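Local coordinates for ESAT-6-like protein SAG1039 (Streptococcus agalactiae serogroup V, PDB 3GWK) that forms a homodimeric four-helix bundle of the WXG100 (ESAT-6-like) family and is probably exported through a type VII-like secretion system, at the interface of chains A and B. Sequence-based numbering; all coordinates share one arbitrary frame. Chains: chain A/B, Putative uncharacterized protein SAG1039.

Contact 1: the interface of chains A and B. Residues chain A 38, 53, 56-57, 60; chain B 67, 70-71, 74.
In the core of the homodimer's four-helix bundle, A:Phe53 and A:Phe57 of helix 51-95 close on B:Leu70 and B:Ile74 of the partner's helix 51-97. B:Leu70 is the wedge, with its two methyls splitting the work. CD1 meets CD1 of the A:Phe53 ring at 3.6 Å and also touches the amide end of A:Gln56, while CD2 packs on the backbone, 3.6 Å from A:Phe57 CA. CG anti to the backbone N (chi1 169°) points the branch at chain A, its methyls dividing between the A:Phe53 ring and the A:Phe57 backbone.

One turn on, B:Ile74 and A:Phe53 run past each other in opposite directions. Here B:Ile74 CG1 sits over the ring face, 3.8 Å from the centroid and displaced toward the rim, a CH-pi contact. Its CD1 reaches farther, to A:Gln38 NE2 of helix 10-44, also at 3.8 Å.

At the other end the B:Phe67 edge, led by CE2, rests over one face of the A:Phe57 ring near its rim, CE2 to CE2 at 3.7 Å, the planes inclined by about 54°. Each ring is braced from within its own chain: A:Gln38 CG covers the centre of the opposite face of A:Phe57, and B:Leu71 CD2 lies over B:Phe67, offset toward the rim. B:Leu71 CD2 also touches A:Phe57 CE2. A:Leu60 finishes the patch, CD1 lying 3.9 Å from B:Phe67 CA.

Contact 2: the interface of chains A and B. Residues chain A 44-46; chain B 5-6, 81.
B:Gln5 O, a backbone carbonyl oxygen, is gripped by two waters, and both lead to the backbone of A:Asp46 on the other chain. Water 2 lies 2.7 Å from B:Gln5 O and 2.7 Å from A:Asp46 O, so it can bridge the two carbonyls as a donor to each. Water 1 sits 2.8 Å from B:Gln5 O and takes the backbone N-H of A:Asp46, with A:Asp46 N at 3.1 Å and a moderately straight 158° at the hydrogen. A:Asn44 O is also near water 1, but only weakly. A:Asp46 is poorly ordered, so the bridges are best read as a backbone linkage that asks nothing of its carboxylate.

Beside these two waters, A:Trp45 and B:Ile6 pair as an antiparallel beta bridge, and their side chains lie side by side, pointing the same way. A:Trp45 is the tryptophan of the WXG motif in the turn between the two long helices. Its CG is fully anti to the backbone N (chi1 180°), which carries the indole along B:Ile6 and on toward the partner's helix 51-97. B:Ile6 comes in below the indole plane and beyond the CD1-NE1 edge of the pyrrole part: CG1 is 3.8 Å from A:Trp45 CD1, and CD1 is 3.7 Å from A:Trp45 NE1. B:Val81 meets the far end of the same indole from the opposite direction, its CG2 3.8 Å from A:Trp45 CH2 and its CG1 near CZ2 and CH2. Both aliphatic groups lie on the same side of the indole plane, each beyond the ring's edge.

The contact thus anchors the WXG turn of one subunit against the N-terminal segment and long C-terminal helix of the other, capping an end of the dimer.

Contact 1: the interface of chains A and B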
ATOM      1  N   GLN A  38      -9.677  -9.583   7.091  1.00 21.32           N
ATOM      2  CA  GLN A  38      -8.973 -10.424   8.049  1.00 22.69           C
ATOM      3  C   GLN A  38      -9.896 -10.781   9.233  1.00 24.10           C
ATOM      4  O   GLN A  38      -9.880 -11.918   9.715  1.00 24.49           O
ATOM      5  CB  GLN A  38      -7.706  -9.723   8.593  1.00 24.30           C
ATOM      6  CG  GLN A  38      -6.523  -9.693   7.595  1.00 24.56           C
ATOM      7  CD  GLN A  38      -5.888 -11.062   7.432  1.00 20.03           C
ATOM      8  OE1 GLN A  38      -5.023 -11.508   8.248  1.00 25.13           O
ATOM      9  NE2 GLN A  38      -6.212 -11.686   6.366  1.00 18.55           N
ATOM     10  N   PHE A  53      -0.761 -16.494   8.649  1.00 20.58           N
ATOM     11  CA  PHE A  53      -1.137 -15.281   7.901  1.00 19.05           C
ATOM     12  C   PHE A  53      -1.663 -14.168   8.836  1.00 19.90           C
ATOM     13  O   PHE A  53      -1.376 -12.988   8.568  1.00 21.28           O
ATOM     14  CB  PHE A  53      -2.252 -15.635   6.907  1.00 20.37           C
ATOM     15  CG  PHE A  53      -1.802 -16.451   5.686  1.00 18.53           C
ATOM     16  CD1 PHE A  53      -0.498 -16.430   5.231  1.00 19.29           C
ATOM     17  CD2 PHE A  53      -2.716 -17.230   5.019  1.00 18.17           C
ATOM     18  CE1 PHE A  53      -0.120 -17.145   4.069  1.00 20.82           C
ATOM     19  CE2 PHE A  53      -2.336 -17.930   3.867  1.00 19.86           C
ATOM     20  CZ  PHE A  53      -1.063 -17.901   3.423  1.00 20.60           C
ATOM     21  N   GLN A  56       1.412 -12.645  10.427  1.00 22.39           N
ATOM     22  CA  GLN A  56       2.213 -11.899   9.428  1.00 23.26           C
ATOM     23  C   GLN A  56       1.486 -10.594   9.069  1.00 22.52           C
ATOM     24  O   GLN A  56       2.114  -9.539   9.000  1.00 21.96           O
ATOM     25  CB  GLN A  56       2.516 -12.691   8.155  1.00 22.58           C
ATOM     26  CG  GLN A  56       3.301 -13.942   8.488  1.00 24.11           C
ATOM     27  CD  GLN A  56       3.357 -14.856   7.280  1.00 31.10           C
ATOM     28  OE1 GLN A  56       2.980 -16.035   7.335  1.00 33.22           O
ATOM     29  NE2 GLN A  56       3.884 -14.342   6.211  1.00 29.60           N
ATOM     30  N   PHE A  57       0.179 -10.646   8.856  1.00 23.40           N
ATOM     31  CA  PHE A  57      -0.577  -9.473   8.487  1.00 22.64           C
ATOM     32  C   PHE A  57      -0.424  -8.451   9.632  1.00 23.16           C
ATOM     33  O   PHE A  57      -0.191  -7.272   9.427  1.00 24.85           O
ATOM     34  CB  PHE A  57      -2.020  -9.858   8.237  1.00 22.07           C
ATOM     35  CG  PHE A  57      -2.861  -8.733   7.696  1.00 21.82           C
ATOM     36  CD1 PHE A  57      -3.311  -7.716   8.526  1.00 24.01           C
ATOM     37  CD2 PHE A  57      -3.151  -8.657   6.344  1.00 21.26           C
ATOM     38  CE1 PHE A  57      -4.090  -6.705   7.974  1.00 24.23           C
ATOM     39  CE2 PHE A  57      -3.887  -7.621   5.804  1.00 20.37           C
ATOM     40  CZ  PHE A  57      -4.377  -6.656   6.608  1.00 23.10           C
ATOM     41  N   LEU A  60       2.971  -6.798   9.715  1.00 25.46           N
ATOM     42  CA  LEU A  60       3.281  -5.885   8.592  1.00 24.43           C
ATOM     43  C   LEU A  60       2.392  -4.662   8.584  1.00 27.28           C
ATOM     44  O   LEU A  60       2.820  -3.600   8.072  1.00 30.72           O
ATOM     45  CB  LEU A  60       3.093  -6.665   7.282  1.00 23.35           C
ATOM     46  CG  LEU A  60       4.290  -7.591   7.005  1.00 25.36           C
ATOM     47  CD1 LEU A  60       3.911  -8.519   5.862  1.00 20.75           C
ATOM     48  CD2 LEU A  60       5.517  -6.781   6.667  1.00 27.31           C
TER
ATOM     49  N   PHE B  67       4.351  -7.359   2.119  1.00 16.94           N
ATOM     50  CA  PHE B  67       2.935  -7.257   2.304  1.00 16.81           C
ATOM     51  C   PHE B  67       2.189  -7.660   1.047  1.00 13.94           C
ATOM     52  O   PHE B  67       1.234  -8.419   1.090  1.00 14.02           O
ATOM     53  CB  PHE B  67       2.562  -5.876   2.783  1.00 17.44           C
ATOM     54  CG  PHE B  67       1.125  -5.676   3.148  1.00 17.75           C
ATOM     55  CD1 PHE B  67       0.279  -4.877   2.394  1.00 16.66           C
ATOM     56  CD2 PHE B  67       0.583  -6.258   4.303  1.00 19.23           C
ATOM     57  CE1 PHE B  67      -1.015  -4.651   2.782  1.00 19.75           C
ATOM     58  CE2 PHE B  67      -0.720  -6.033   4.660  1.00 23.72           C
ATOM     59  CZ  PHE B  67      -1.514  -5.208   3.904  1.00 18.08           C
ATOM     60  N   LEU B  70       2.269 -11.358   0.746  1.00 14.76           N
ATOM     61  CA  LEU B  70       1.372 -11.975   1.731  1.00 14.44           C
ATOM     62  C   LEU B  70      -0.055 -11.965   1.219  1.00 15.18           C
ATOM     63  O   LEU B  70      -0.781 -12.932   1.321  1.00 14.48           O
ATOM     64  CB  LEU B  70       1.493 -11.271   3.107  1.00 16.77           C
ATOM     65  CG  LEU B  70       0.418 -11.650   4.118  1.00 18.82           C
ATOM     66  CD1 LEU B  70       0.672 -13.103   4.572  1.00 23.24           C
ATOM     67  CD2 LEU B  70       0.502 -10.722   5.281  1.00 20.52           C
ATOM     68  N   LEU B  71      -0.476 -10.829   0.673  1.00 14.15           N
ATOM     69  CA  LEU B  71      -1.844 -10.696   0.187  1.00 14.69           C
ATOM     70  C   LEU B  71      -2.100 -11.707  -0.957  1.00 12.91           C
ATOM     71  O   LEU B  71      -3.177 -12.362  -1.024  1.00 12.85           O
ATOM     72  CB  LEU B  71      -2.121  -9.290  -0.286  1.00 14.27           C
ATOM     73  CG  LEU B  71      -2.059  -8.199   0.768  1.00 17.84           C
ATOM     74  CD1 LEU B  71      -2.413  -6.865   0.139  1.00 17.35           C
ATOM     75  CD2 LEU B  71      -2.621  -8.467   2.122  1.00 20.45           C
ATOM     76  N   ILE B  74      -2.465 -15.193   0.629  1.00 13.70           N
ATOM     77  CA  ILE B  74      -3.760 -15.366   1.238  1.00 13.22           C
ATOM     78  C   ILE B  74      -4.783 -15.653   0.146  1.00 11.35           C
ATOM     79  O   ILE B  74      -5.579 -16.572   0.291  1.00 12.82           O
ATOM     80  CB  ILE B  74      -4.161 -14.134   2.088  1.00 15.20           C
ATOM     81  CG1 ILE B  74      -3.229 -14.020   3.304  1.00 14.63           C
ATOM     82  CG2 ILE B  74      -5.616 -14.194   2.492  1.00 16.98           C
ATOM     83  CD1 ILE B  74      -3.331 -12.654   4.011  1.00 17.68           C
TER

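Contact 2: the interface of chains A and B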
ATOM      1  N   ASN A  44     -15.190 -16.266  11.154  1.00 32.52           N
ATOM      2  CA  ASN A  44     -16.175 -17.054  10.445  1.00 34.68           C
ATOM      3  C   ASN A  44     -15.535 -18.248   9.926  1.00 27.92           C
ATOM      4  O   ASN A  44     -16.089 -18.997   9.102  1.00 37.15           O
ATOM      5  CB  ASN A  44     -16.838 -16.256   9.335  1.00 30.25           C
ATOM      6  CG  ASN A  44     -17.824 -15.278   9.872  1.00 41.81           C
ATOM      7  OD1 ASN A  44     -18.881 -15.661  10.387  1.00 43.60           O
ATOM      8  ND2 ASN A  44     -17.494 -14.003   9.775  1.00 37.19           N
ATOM      9  N   TRP A  45     -14.359 -18.494  10.477  1.00 30.15           N
ATOM     10  CA  TRP A  45     -13.639 -19.673  10.112  1.00 34.12           C
ATOM     11  C   TRP A  45     -12.965 -20.040  11.387  1.00 34.93           C
ATOM     12  O   TRP A  45     -11.821 -19.620  11.629  1.00 34.62           O
ATOM     13  CB  TRP A  45     -12.560 -19.461   8.983  1.00 34.04           C
ATOM     14  CG  TRP A  45     -11.811 -20.715   8.613  1.00 28.95           C
ATOM     15  CD1 TRP A  45     -12.071 -21.979   9.008  1.00 28.89           C
ATOM     16  CD2 TRP A  45     -10.834 -20.787   7.621  1.00 27.16           C
ATOM     17  NE1 TRP A  45     -11.215 -22.834   8.373  1.00 30.09           N
ATOM     18  CE2 TRP A  45     -10.452 -22.109   7.511  1.00 29.73           C
ATOM     19  CE3 TRP A  45     -10.188 -19.838   6.819  1.00 33.93           C
ATOM     20  CZ2 TRP A  45      -9.460 -22.514   6.658  1.00 31.58           C
ATOM     21  CZ3 TRP A  45      -9.291 -20.249   5.944  1.00 25.07           C
ATOM     22  CH2 TRP A  45      -8.894 -21.548   5.893  1.00 28.10           C
ATOM     23  N   ASP A  46     -13.588 -20.943  12.121  1.00 24.53           N
ATOM     24  CA  ASP A  46     -13.023 -21.326  13.417  0.54 33.17           C
ATOM     25  C   ASP A  46     -11.832 -22.228  13.255  1.00 30.57           C
ATOM     26  O   ASP A  46     -11.748 -23.010  12.265  1.00 34.13           O
ATOM     27  CB  ASP A  46     -14.053 -22.016  14.335  0.54 50.70           C
ATOM     28  CG  ASP A  46     -13.454 -22.442  15.689  0.54 63.51           C
ATOM     29  OD1 ASP A  46     -12.704 -23.444  15.739  0.54 63.84           O
ATOM     30  OD2 ASP A  46     -13.755 -21.781  16.714  0.54 68.52           O
TER
ATOM     31  N   GLN B   5     -16.976 -26.883  11.406  1.00 19.56           N
ATOM     32  CA  GLN B   5     -17.750 -25.939  10.636  1.00 19.12           C
ATOM     33  C   GLN B   5     -16.902 -24.769  10.185  1.00 19.12           C
ATOM     34  O   GLN B   5     -16.062 -24.247  10.959  1.00 21.24           O
ATOM     35  CB  GLN B   5     -18.897 -25.391  11.491  1.00 19.01           C
ATOM     36  CG  GLN B   5     -19.864 -24.478  10.791  1.00 21.01           C
ATOM     37  CD  GLN B   5     -20.851 -23.912  11.742  1.00 22.66           C
ATOM     38  OE1 GLN B   5     -20.557 -23.700  12.915  1.00 28.45           O
ATOM     39  NE2 GLN B   5     -21.999 -23.545  11.201  1.00 29.00           N
ATOM     40  N   ILE B   6     -17.164 -24.397   8.918  1.00 16.66           N
ATOM     41  CA  ILE B   6     -16.531 -23.201   8.287  1.00 18.46           C
ATOM     42  C   ILE B   6     -17.688 -22.369   7.792  1.00 18.80           C
ATOM     43  O   ILE B   6     -18.385 -22.768   6.861  1.00 19.03           O
ATOM     44  CB  ILE B   6     -15.583 -23.584   7.148  1.00 17.85           C
ATOM     45  CG1 ILE B   6     -14.508 -24.519   7.682  1.00 17.68           C
ATOM     46  CG2 ILE B   6     -15.058 -22.302   6.440  1.00 19.56           C
ATOM     47  CD1 ILE B   6     -13.557 -25.106   6.625  1.00 19.65           C
ATOM     48  N   VAL B  81      -8.813 -23.453  -0.337  1.00 11.19           N
ATOM     49  CA  VAL B  81      -9.742 -23.938   0.647  0.56 11.28           C
ATOM     50  C   VAL B  81     -11.161 -23.948   0.101  1.00 11.09           C
ATOM     51  O   VAL B  81     -11.943 -24.870   0.378  1.00 11.48           O
ATOM     52  CB  VAL B  81      -9.711 -23.112   1.922  0.56 19.87           C
ATOM     53  CG1 VAL B  81     -10.577 -23.912   2.990  0.56 29.43           C
ATOM     54  CG2 VAL B  81      -8.337 -22.975   2.390  0.56 26.64           C
TER
HETATM   55  O   HOH W   1     -16.493 -21.507  11.272  0.90 26.93           O
HETATM   56  O   HOH W   2     -13.528 -24.878  11.556  1.00 27.55           O

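Contact 1 and contact 2 lie about 18 Å apart, measured between the centres of their C-alpha atoms, and share no residue. Helix 51-97 of chain B serves both, giving its middle to contact 1 and a site farther along to contact 2. On chain A, the two long helices supply contact 1 and the turn joining them supplies most of contact 2. One helical hairpin is therefore held against its partner both along its side and at its tip. The two-fold repeats each contact with the chains exchanged, so the homodimer is secured in its core and at both ends.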